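Local coordinates for protein flagellin (Burkholderia pseudomallei, PDB 4CFI) that probably polymerises, as flagellins do, into the helical filament of the bacterial flagellum and is recognised by the immune system as an antigen, at residues 16-30 with 43-57. Sequence-based numbering, arbitrary orientation. Where two conformers were deposited one is given.
Sequences LTNSLQRIRQLAVQA and LQQEVAQQISEVNRI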
ATOM      1  N   LEU A  16       5.951  15.748   7.293  0.50  8.96           N
ATOM      2  CA  LEU A  16       5.131  14.589   7.036  0.50  9.19           C
ATOM      3  C   LEU A  16       5.998  13.380   6.627  0.50 10.08           C
ATOM      4  O   LEU A  16       5.790  12.279   7.130  0.50 10.48           O
ATOM      5  CB  LEU A  16       4.089  14.956   5.980  0.50  9.49           C
ATOM      6  CG  LEU A  16       3.119  13.848   5.604  0.50  9.70           C
ATOM      7  CD1 LEU A  16       2.518  13.195   6.838  0.50 10.41           C
ATOM      8  CD2 LEU A  16       2.046  14.400   4.677  0.50 10.28           C
ATOM      9  N   THR A  17       6.987  13.589   5.757  1.00 10.75           N
ATOM     10  CA  THR A  17       7.932  12.520   5.376  1.00 11.19           C
ATOM     11  C   THR A  17       8.618  11.928   6.616  1.00 10.45           C
ATOM     12  O   THR A  17       8.760  10.701   6.712  1.00 12.66           O
ATOM     13  CB  THR A  17       8.978  13.055   4.374  1.00 12.62           C
ATOM     14  OG1 THR A  17       8.312  13.370   3.149  1.00 16.65           O
ATOM     15  CG2 THR A  17      10.070  12.036   4.096  1.00 15.23           C
ATOM     16  N   ASN A  18       9.071  12.768   7.540  1.00 11.09           N
ATOM     17  CA  ASN A  18       9.708  12.266   8.759  1.00  9.95           C
ATOM     18  C   ASN A  18       8.772  11.297   9.516  1.00  9.16           C
ATOM     19  O   ASN A  18       9.196  10.221   9.948  1.00  9.96           O
ATOM     20  CB  ASN A  18      10.174  13.417   9.683  1.00  9.95           C
ATOM     21  CG  ASN A  18      11.561  13.992   9.322  1.00 11.94           C
ATOM     22  OD1 ASN A  18      12.571  13.515   9.820  1.00 14.65           O
ATOM     23  ND2 ASN A  18      11.596  15.062   8.544  1.00 13.17           N
ATOM     24  N   SER A  19       7.505  11.678   9.684  1.00  8.05           N
ATOM     25  CA  SER A  19       6.564  10.846  10.450  1.00  8.19           C
ATOM     26  C   SER A  19       6.181   9.572   9.702  1.00  8.77           C
ATOM     27  O   SER A  19       6.045   8.514  10.318  1.00  9.57           O
ATOM     28  CB  SER A  19       5.306  11.614  10.862  1.00  8.44           C
ATOM     29  OG  SER A  19       5.565  12.458  11.986  1.00  8.73           O
ATOM     30  N   LEU A  20       6.024   9.662   8.383  1.00  9.45           N
ATOM     31  CA  LEU A  20       5.702   8.468   7.587  1.00  8.78           C
ATOM     32  C   LEU A  20       6.884   7.490   7.569  1.00  9.52           C
ATOM     33  O   LEU A  20       6.672   6.282   7.752  1.00 11.44           O
ATOM     34  CB  LEU A  20       5.287   8.863   6.173  1.00  9.16           C
ATOM     35  CG  LEU A  20       4.023   9.725   6.070  1.00 10.13           C
ATOM     36  CD1 LEU A  20       3.843  10.253   4.655  1.00 10.64           C
ATOM     37  CD2 LEU A  20       2.747   9.033   6.530  1.00 10.82           C
ATOM     38  N   GLN A  21       8.105   8.005   7.376  1.00 10.39           N
ATOM     39  CA  GLN A  21       9.327   7.177   7.411  1.00 10.51           C
ATOM     40  C   GLN A  21       9.467   6.501   8.789  1.00 11.38           C
ATOM     41  O   GLN A  21       9.945   5.367   8.875  1.00 13.64           O
ATOM     42  CB  GLN A  21      10.603   7.977   7.026  1.00 13.31           C
ATOM     43  CG  GLN A  21      10.646   8.293   5.518  1.00 12.24           C
ATOM     44  CD  GLN A  21      11.845   9.096   4.985  0.50 12.49           C
ATOM     45  OE1 GLN A  21      12.570   9.782   5.718  1.00 18.43           O
ATOM     46  NE2 GLN A  21      12.017   9.054   3.666  1.00 12.56           N
ATOM     47  N   ARG A  22       9.025   7.172   9.852  1.00 10.51           N
ATOM     48  CA  ARG A  22       9.085   6.613  11.205  1.00 10.22           C
ATOM     49  C   ARG A  22       8.096   5.459  11.340  1.00 10.57           C
ATOM     50  O   ARG A  22       8.432   4.413  11.894  1.00 11.66           O
ATOM     51  CB  ARG A  22       8.805   7.695  12.258  1.00  9.27           C
ATOM     52  CG  ARG A  22       8.864   7.195  13.686  1.00  9.73           C
ATOM     53  CD  ARG A  22      10.283   6.872  14.139  1.00 10.15           C
ATOM     54  NE  ARG A  22      10.286   6.416  15.533  1.00 11.14           N
ATOM     55  CZ  ARG A  22      10.132   7.209  16.590  1.00 10.35           C
ATOM     56  NH1 ARG A  22      10.012   8.515  16.450  1.00  9.96           N
ATOM     57  NH2 ARG A  22      10.111   6.696  17.803  1.00 11.12           N
ATOM     58  N   ILE A  23       6.871   5.628  10.842  1.00 10.60           N
ATOM     59  CA  ILE A  23       5.881   4.557  10.905  1.00 10.32           C
ATOM     60  C   ILE A  23       6.415   3.317  10.147  1.00 11.22           C
ATOM     61  O   ILE A  23       6.227   2.176  10.626  1.00 12.74           O
ATOM     62  CB  ILE A  23       4.485   4.995  10.394  1.00 10.18           C
ATOM     63  CG1 ILE A  23       3.920   6.091  11.311  1.00 10.11           C
ATOM     64  CG2 ILE A  23       3.546   3.799  10.340  1.00 11.39           C
ATOM     65  CD1 ILE A  23       2.662   6.770  10.794  1.00 10.12           C
ATOM     66  N   ARG A  24       7.096   3.528   9.012  0.50 11.52           N
ATOM     67  CA  ARG A  24       7.708   2.412   8.252  0.50 12.35           C
ATOM     68  C   ARG A  24       8.673   1.611   9.120  0.50 12.40           C
ATOM     69  O   ARG A  24       8.616   0.376   9.148  0.50 13.90           O
ATOM     70  CB  ARG A  24       8.453   2.893   6.984  0.50 11.79           C
ATOM     71  CG  ARG A  24       9.402   1.862   6.366  0.50 10.19           C
ATOM     72  CD  ARG A  24      10.147   2.410   5.152  0.50 11.06           C
ATOM     73  NE  ARG A  24       9.266   2.687   4.021  0.50 11.26           N
ATOM     74  CZ  ARG A  24       9.464   3.647   3.115  0.50 10.55           C
ATOM     75  NH1 ARG A  24      10.513   4.451   3.191  0.50 10.95           N
ATOM     76  NH2 ARG A  24       8.600   3.798   2.128  0.50 10.63           N
ATOM     77  N   GLN A  25       9.590   2.299   9.797  0.50 12.57           N
ATOM     78  CA  GLN A  25      10.566   1.588  10.616  0.50 13.43           C
ATOM     79  C   GLN A  25       9.868   0.845  11.759  0.50 13.00           C
ATOM     80  O   GLN A  25      10.249  -0.281  12.080  0.50 14.31           O
ATOM     81  CB  GLN A  25      11.653   2.513  11.187  0.50 14.28           C
ATOM     82  CG  GLN A  25      12.236   3.567  10.255  0.50 15.27           C
ATOM     83  CD  GLN A  25      12.602   3.079   8.855  0.50 16.63           C
ATOM     84  OE1 GLN A  25      13.057   1.945   8.648  0.50 18.46           O
ATOM     85  NE2 GLN A  25      12.439   3.974   7.878  0.50 14.99           N
ATOM     86  N   LEU A  26       8.844   1.443  12.367  1.00 12.04           N
ATOM     87  CA  LEU A  26       8.117   0.757  13.439  1.00 11.38           C
ATOM     88  C   LEU A  26       7.404  -0.503  12.923  1.00 11.60           C
ATOM     89  O   LEU A  26       7.406  -1.543  13.581  1.00 12.46           O
ATOM     90  CB  LEU A  26       7.111   1.710  14.093  1.00 10.97           C
ATOM     91  CG  LEU A  26       7.749   2.877  14.863  1.00 11.07           C
ATOM     92  CD1 LEU A  26       6.726   3.996  15.036  1.00 11.23           C
ATOM     93  CD2 LEU A  26       8.311   2.449  16.217  1.00 12.82           C
ATOM     94  N   ALA A  27       6.781  -0.391  11.758  1.00 11.15           N
ATOM     95  CA  ALA A  27       6.135  -1.538  11.148  1.00 10.73           C
ATOM     96  C   ALA A  27       7.127  -2.668  10.839  1.00 11.10           C
ATOM     97  O   ALA A  27       6.804  -3.845  11.027  1.00 14.19           O
ATOM     98  CB  ALA A  27       5.411  -1.115   9.888  1.00 11.78           C
ATOM     99  N   VAL A  28       8.313  -2.315  10.334  1.00 13.58           N
ATOM    100  CA  VAL A  28       9.376  -3.298  10.107  1.00 15.47           C
ATOM    101  C   VAL A  28       9.728  -3.982  11.429  1.00 15.48           C
ATOM    102  O   VAL A  28       9.793  -5.209  11.505  1.00 18.98           O
ATOM    103  CB  VAL A  28      10.626  -2.670   9.444  1.00 17.69           C
ATOM    104  CG1 VAL A  28      11.804  -3.641   9.437  1.00 19.37           C
ATOM    105  CG2 VAL A  28      10.292  -2.240   8.029  1.00 16.72           C
ATOM    106  N   GLN A  29       9.928  -3.191  12.475  1.00 15.96           N
ATOM    107  CA  GLN A  29      10.249  -3.728  13.799  1.00 17.29           C
ATOM    108  C   GLN A  29       9.168  -4.691  14.298  1.00 16.97           C
ATOM    109  O   GLN A  29       9.468  -5.727  14.904  1.00 23.17           O
ATOM    110  CB  GLN A  29      10.436  -2.591  14.805  1.00 19.27           C
ATOM    111  CG  GLN A  29      11.110  -3.045  16.092  1.00 22.33           C
ATOM    112  CD  GLN A  29      11.346  -1.946  17.127  1.00 25.47           C
ATOM    113  OE1 GLN A  29      11.665  -2.253  18.278  0.50 26.65           O
ATOM    114  NE2 GLN A  29      11.190  -0.677  16.741  1.00 24.17           N
ATOM    115  N   ALA A  30       7.908  -4.355  14.041  1.00 13.00           N
ATOM    116  CA  ALA A  30       6.787  -5.132  14.537  1.00 13.13           C
ATOM    117  C   ALA A  30       6.568  -6.422  13.754  1.00 15.87           C
ATOM    118  O   ALA A  30       5.844  -7.296  14.196  1.00 18.78           O
ATOM    119  CB  ALA A  30       5.519  -4.303  14.503  1.00 13.30           C
ATOM    120  N   LEU A  43       4.887  -0.693  20.472  1.00 11.48           N
ATOM    121  CA  LEU A  43       5.108  -0.326  19.070  1.00 10.82           C
ATOM    122  C   LEU A  43       3.914   0.427  18.488  1.00 11.44           C
ATOM    123  O   LEU A  43       4.075   1.449  17.798  1.00 10.92           O
ATOM    124  CB  LEU A  43       5.468  -1.557  18.232  1.00 12.53           C
ATOM    125  CG  LEU A  43       6.866  -2.104  18.539  1.00 14.54           C
ATOM    126  CD1 LEU A  43       7.034  -3.516  18.004  1.00 15.26           C
ATOM    127  CD2 LEU A  43       7.966  -1.186  18.019  1.00 19.59           C
ATOM    128  N   GLN A  44       2.705  -0.016  18.797  1.00 10.86           N
ATOM    129  CA  GLN A  44       1.528   0.655  18.270  1.00 10.80           C
ATOM    130  C   GLN A  44       1.335   2.042  18.886  1.00 11.03           C
ATOM    131  O   GLN A  44       0.886   2.960  18.199  1.00 12.04           O
ATOM    132  CB  GLN A  44       0.266  -0.200  18.392  1.00 12.12           C
ATOM    133  CG  GLN A  44      -1.015   0.487  17.940  1.00 11.41           C
ATOM    134  CD  GLN A  44      -0.995   0.970  16.492  1.00 10.96           C
ATOM    135  OE1 GLN A  44      -0.218   0.494  15.667  1.00 12.56           O
ATOM    136  NE2 GLN A  44      -1.881   1.892  16.171  1.00 12.02           N
ATOM    137  N   GLN A  45       1.672   2.205  20.163  1.00 11.27           N
ATOM    138  CA  GLN A  45       1.669   3.536  20.763  1.00 11.30           C
ATOM    139  C   GLN A  45       2.574   4.491  19.976  1.00 10.42           C
ATOM    140  O   GLN A  45       2.212   5.661  19.750  1.00 10.46           O
ATOM    141  CB  GLN A  45       2.117   3.477  22.232  1.00 13.59           C
ATOM    142  CG  GLN A  45       2.195   4.838  22.897  1.00 16.34           C
ATOM    143  CD  GLN A  45       2.577   4.748  24.359  0.50 17.58           C
ATOM    144  OE1 GLN A  45       1.919   4.052  25.133  1.00 24.76           O
ATOM    145  NE2 GLN A  45       3.651   5.438  24.748  1.00 22.68           N
ATOM    146  N   GLU A  46       3.758   4.026  19.579  1.00 10.89           N
ATOM    147  CA  GLU A  46       4.660   4.872  18.789  1.00 10.28           C
ATOM    148  C   GLU A  46       4.018   5.257  17.439  1.00  9.47           C
ATOM    149  O   GLU A  46       4.127   6.403  17.003  1.00 10.05           O
ATOM    150  CB  GLU A  46       6.031   4.212  18.578  1.00 12.09           C
ATOM    151  CG  GLU A  46       6.839   3.980  19.845  1.00 12.71           C
ATOM    152  CD  GLU A  46       7.143   5.258  20.628  1.00 12.92           C
ATOM    153  OE1 GLU A  46       7.452   6.322  20.037  1.00 14.22           O
ATOM    154  OE2 GLU A  46       7.131   5.187  21.882  1.00 14.39           O
ATOM    155  N   VAL A  47       3.315   4.313  16.817  1.00  9.02           N
ATOM    156  CA  VAL A  47       2.601   4.613  15.577  1.00  8.19           C
ATOM    157  C   VAL A  47       1.526   5.650  15.836  1.00  8.79           C
ATOM    158  O   VAL A  47       1.402   6.601  15.077  1.00  9.62           O
ATOM    159  CB  VAL A  47       2.016   3.338  14.925  1.00  9.22           C
ATOM    160  CG1 VAL A  47       1.060   3.685  13.794  1.00  9.53           C
ATOM    161  CG2 VAL A  47       3.144   2.457  14.417  1.00 10.29           C
ATOM    162  N   ALA A  48       0.765   5.489  16.910  1.00  9.30           N
ATOM    163  CA  ALA A  48      -0.287   6.449  17.241  1.00  9.76           C
ATOM    164  C   ALA A  48       0.289   7.855  17.435  1.00  9.63           C
ATOM    165  O   ALA A  48      -0.326   8.845  17.010  1.00  9.16           O
ATOM    166  CB  ALA A  48      -1.016   6.007  18.495  1.00 11.08           C
ATOM    167  N   GLN A  49       1.454   7.963  18.082  1.00  9.38           N
ATOM    168  CA  GLN A  49       2.094   9.276  18.233  1.00  9.33           C
ATOM    169  C   GLN A  49       2.391   9.893  16.869  1.00  8.66           C
ATOM    170  O   GLN A  49       2.243  11.108  16.679  1.00  8.61           O
ATOM    171  CB  GLN A  49       3.410   9.171  19.022  1.00  9.61           C
ATOM    172  CG  GLN A  49       3.319   8.792  20.488  1.00 11.31           C
ATOM    173  CD  GLN A  49       2.628   9.858  21.291  0.50 10.96           C
ATOM    174  OE1 GLN A  49       3.216  10.879  21.704  1.00 17.26           O
ATOM    175  NE2 GLN A  49       1.361   9.640  21.508  1.00 17.26           N
ATOM    176  N   GLN A  50       2.859   9.074  15.928  1.00  8.55           N
ATOM    177  CA  GLN A  50       3.175   9.592  14.593  1.00  8.07           C
ATOM    178  C   GLN A  50       1.916   9.989  13.831  1.00  8.29           C
ATOM    179  O   GLN A  50       1.928  10.991  13.109  1.00  8.88           O
ATOM    180  CB  GLN A  50       4.028   8.610  13.794  1.00  7.94           C
ATOM    181  CG  GLN A  50       5.402   8.350  14.396  1.00  8.57           C
ATOM    182  CD  GLN A  50       6.179   9.616  14.642  1.00  8.40           C
ATOM    183  OE1 GLN A  50       6.262  10.487  13.764  1.00  8.88           O
ATOM    184  NE2 GLN A  50       6.785   9.733  15.816  1.00  8.84           N
ATOM    185  N   ILE A  51       0.844   9.216  13.973  1.00  8.65           N
ATOM    186  CA  ILE A  51      -0.419   9.565  13.346  1.00  8.76           C
ATOM    187  C   ILE A  51      -0.900  10.924  13.880  1.00  8.39           C
ATOM    188  O   ILE A  51      -1.381  11.764  13.111  1.00  8.96           O
ATOM    189  CB  ILE A  51      -1.476   8.460  13.538  1.00  9.35           C
ATOM    190  CG1 ILE A  51      -1.069   7.186  12.782  1.00  9.01           C
ATOM    191  CG2 ILE A  51      -2.806   8.922  12.981  1.00  9.36           C
ATOM    192  CD1 ILE A  51      -1.897   5.959  13.128  1.00  9.27           C
ATOM    193  N   SER A  52      -0.756  11.147  15.185  0.75  8.35           N
ATOM    194  CA  SER A  52      -1.117  12.436  15.778  0.75  8.57           C
ATOM    195  C   SER A  52      -0.301  13.584  15.167  0.75  7.90           C
ATOM    196  O   SER A  52      -0.838  14.664  14.889  0.75  7.65           O
ATOM    197  CB  SER A  52      -0.943  12.411  17.308  0.75  9.29           C
ATOM    198  OG  SER A  52      -1.838  11.501  17.929  0.75 12.36           O
ATOM    199  N   GLU A  53       0.985  13.352  14.936  1.00  7.81           N
ATOM    200  CA  GLU A  53       1.829  14.358  14.312  1.00  8.21           C
ATOM    201  C   GLU A  53       1.420  14.607  12.861  1.00  7.57           C
ATOM    202  O   GLU A  53       1.389  15.764  12.446  1.00  8.35           O
ATOM    203  CB  GLU A  53       3.313  13.984  14.472  1.00  8.55           C
ATOM    204  CG  GLU A  53       4.308  14.993  13.916  1.00  8.41           C
ATOM    205  CD  GLU A  53       4.355  16.338  14.615  1.00 10.57           C
ATOM    206  OE1 GLU A  53       3.650  16.609  15.601  1.00 11.93           O
ATOM    207  OE2 GLU A  53       5.157  17.149  14.144  1.00 14.21           O
ATOM    208  N   VAL A  54       1.075  13.558  12.108  1.00  7.88           N
ATOM    209  CA  VAL A  54       0.529  13.726  10.758  1.00  7.74           C
ATOM    210  C   VAL A  54      -0.703  14.638  10.785  1.00  7.27           C
ATOM    211  O   VAL A  54      -0.810  15.578   9.995  1.00  8.03           O
ATOM    212  CB  VAL A  54       0.184  12.357  10.125  1.00  8.38           C
ATOM    213  CG1 VAL A  54      -0.623  12.513   8.850  1.00  9.01           C
ATOM    214  CG2 VAL A  54       1.449  11.557   9.849  1.00  9.79           C
ATOM    215  N   ASN A  55      -1.637  14.362  11.698  1.00  7.73           N
ATOM    216  CA  ASN A  55      -2.841  15.172  11.798  1.00  7.78           C
ATOM    217  C   ASN A  55      -2.551  16.601  12.247  1.00  7.31           C
ATOM    218  O   ASN A  55      -3.261  17.520  11.813  1.00  8.58           O
ATOM    219  CB  ASN A  55      -3.902  14.522  12.705  1.00  9.13           C
ATOM    220  CG  ASN A  55      -4.556  13.309  12.077  1.00  9.52           C
ATOM    221  OD1 ASN A  55      -4.799  12.292  12.750  1.00 12.74           O
ATOM    222  ND2 ASN A  55      -4.856  13.397  10.818  1.00  8.57           N
ATOM    223  N   ARG A  56      -1.537  16.797  13.087  1.00  7.11           N
ATOM    224  CA  ARG A  56      -1.134  18.151  13.462  1.00  7.34           C
ATOM    225  C   ARG A  56      -0.584  18.918  12.262  1.00  7.24           C
ATOM    226  O   ARG A  56      -0.922  20.083  12.034  1.00  8.06           O
ATOM    227  CB  ARG A  56      -0.098  18.139  14.582  1.00  7.76           C
ATOM    228  CG  ARG A  56       0.122  19.502  15.233  1.00  8.35           C
ATOM    229  CD  ARG A  56       1.409  19.580  16.060  1.00  9.54           C
ATOM    230  NE  ARG A  56       2.583  19.306  15.246  1.00  9.84           N
ATOM    231  CZ  ARG A  56       3.076  20.134  14.336  1.00 10.97           C
ATOM    232  NH1 ARG A  56       2.572  21.355  14.152  1.00 10.56           N
ATOM    233  NH2 ARG A  56       4.101  19.747  13.594  1.00 11.73           N
ATOM    234  N   ILE A  57       0.289  18.274  11.504  1.00  7.55           N
ATOM    235  CA  ILE A  57       0.864  18.928  10.332  1.00  8.22           C
ATOM    236  C   ILE A  57      -0.262  19.328   9.360  1.00  7.89           C
ATOM    237  O   ILE A  57      -0.279  20.444   8.813  1.00  8.20           O
ATOM    238  CB  ILE A  57       1.916  18.014   9.659  1.00  8.81           C
ATOM    239  CG1 ILE A  57       3.122  17.788  10.593  1.00  9.41           C
ATOM    240  CG2 ILE A  57       2.325  18.576   8.310  1.00  9.37           C
ATOM    241  CD1 ILE A  57       3.887  16.508  10.289  1.00 10.11           C
TER
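Leu16, Ile23 and Leu26 meet Val54, Val47 and Leu43 along an antiparallel helical hairpin in the flagellin N-terminal helical region, a worked example of a helix pair with one apolar and one polar flank. The axes of the two segments approach to 9.3 Å, their directions 162° apart. On the inner flank, where helix 227-257 receives Leu16 and a loop brings Ile224 onto Leu26 and Val47, packing is close: Leu16 CD1 rests against both methyls of Val54, 3.6 Å from CG2, and Leu26 CD1 lies 3.9 Å from Val47 CG2. In the middle of the interface Ile23 and Gln50 run alongside each other head to tail, Ile23 CG1 against Gln50 CB at 3.5 Å.

The outer flank is looser and faces solvent. Leu26 CD1 reaches it at Glu46 CB, 3.6 Å away. Exposed Arg22, with CG anti to the backbone N and a bend at chi2, lays its aliphatic part crosswise over Gln50 and carries its guanidinium on to Glu46; the salt bridge is long, NH2 to OE1 3.5 Å, with the two planes 21° apart. Farther along, Arg56 holds both carboxylate oxygens of Glu53 with NE and NH2, a salt bridge within its own helix. Between the flanks, Gln50 folds at chi2 to turn its amide back toward Ser19; the OG of this buried serine donates to Gln50 OE1 at 2.7 Å, with a C=O...OG angle of 161°.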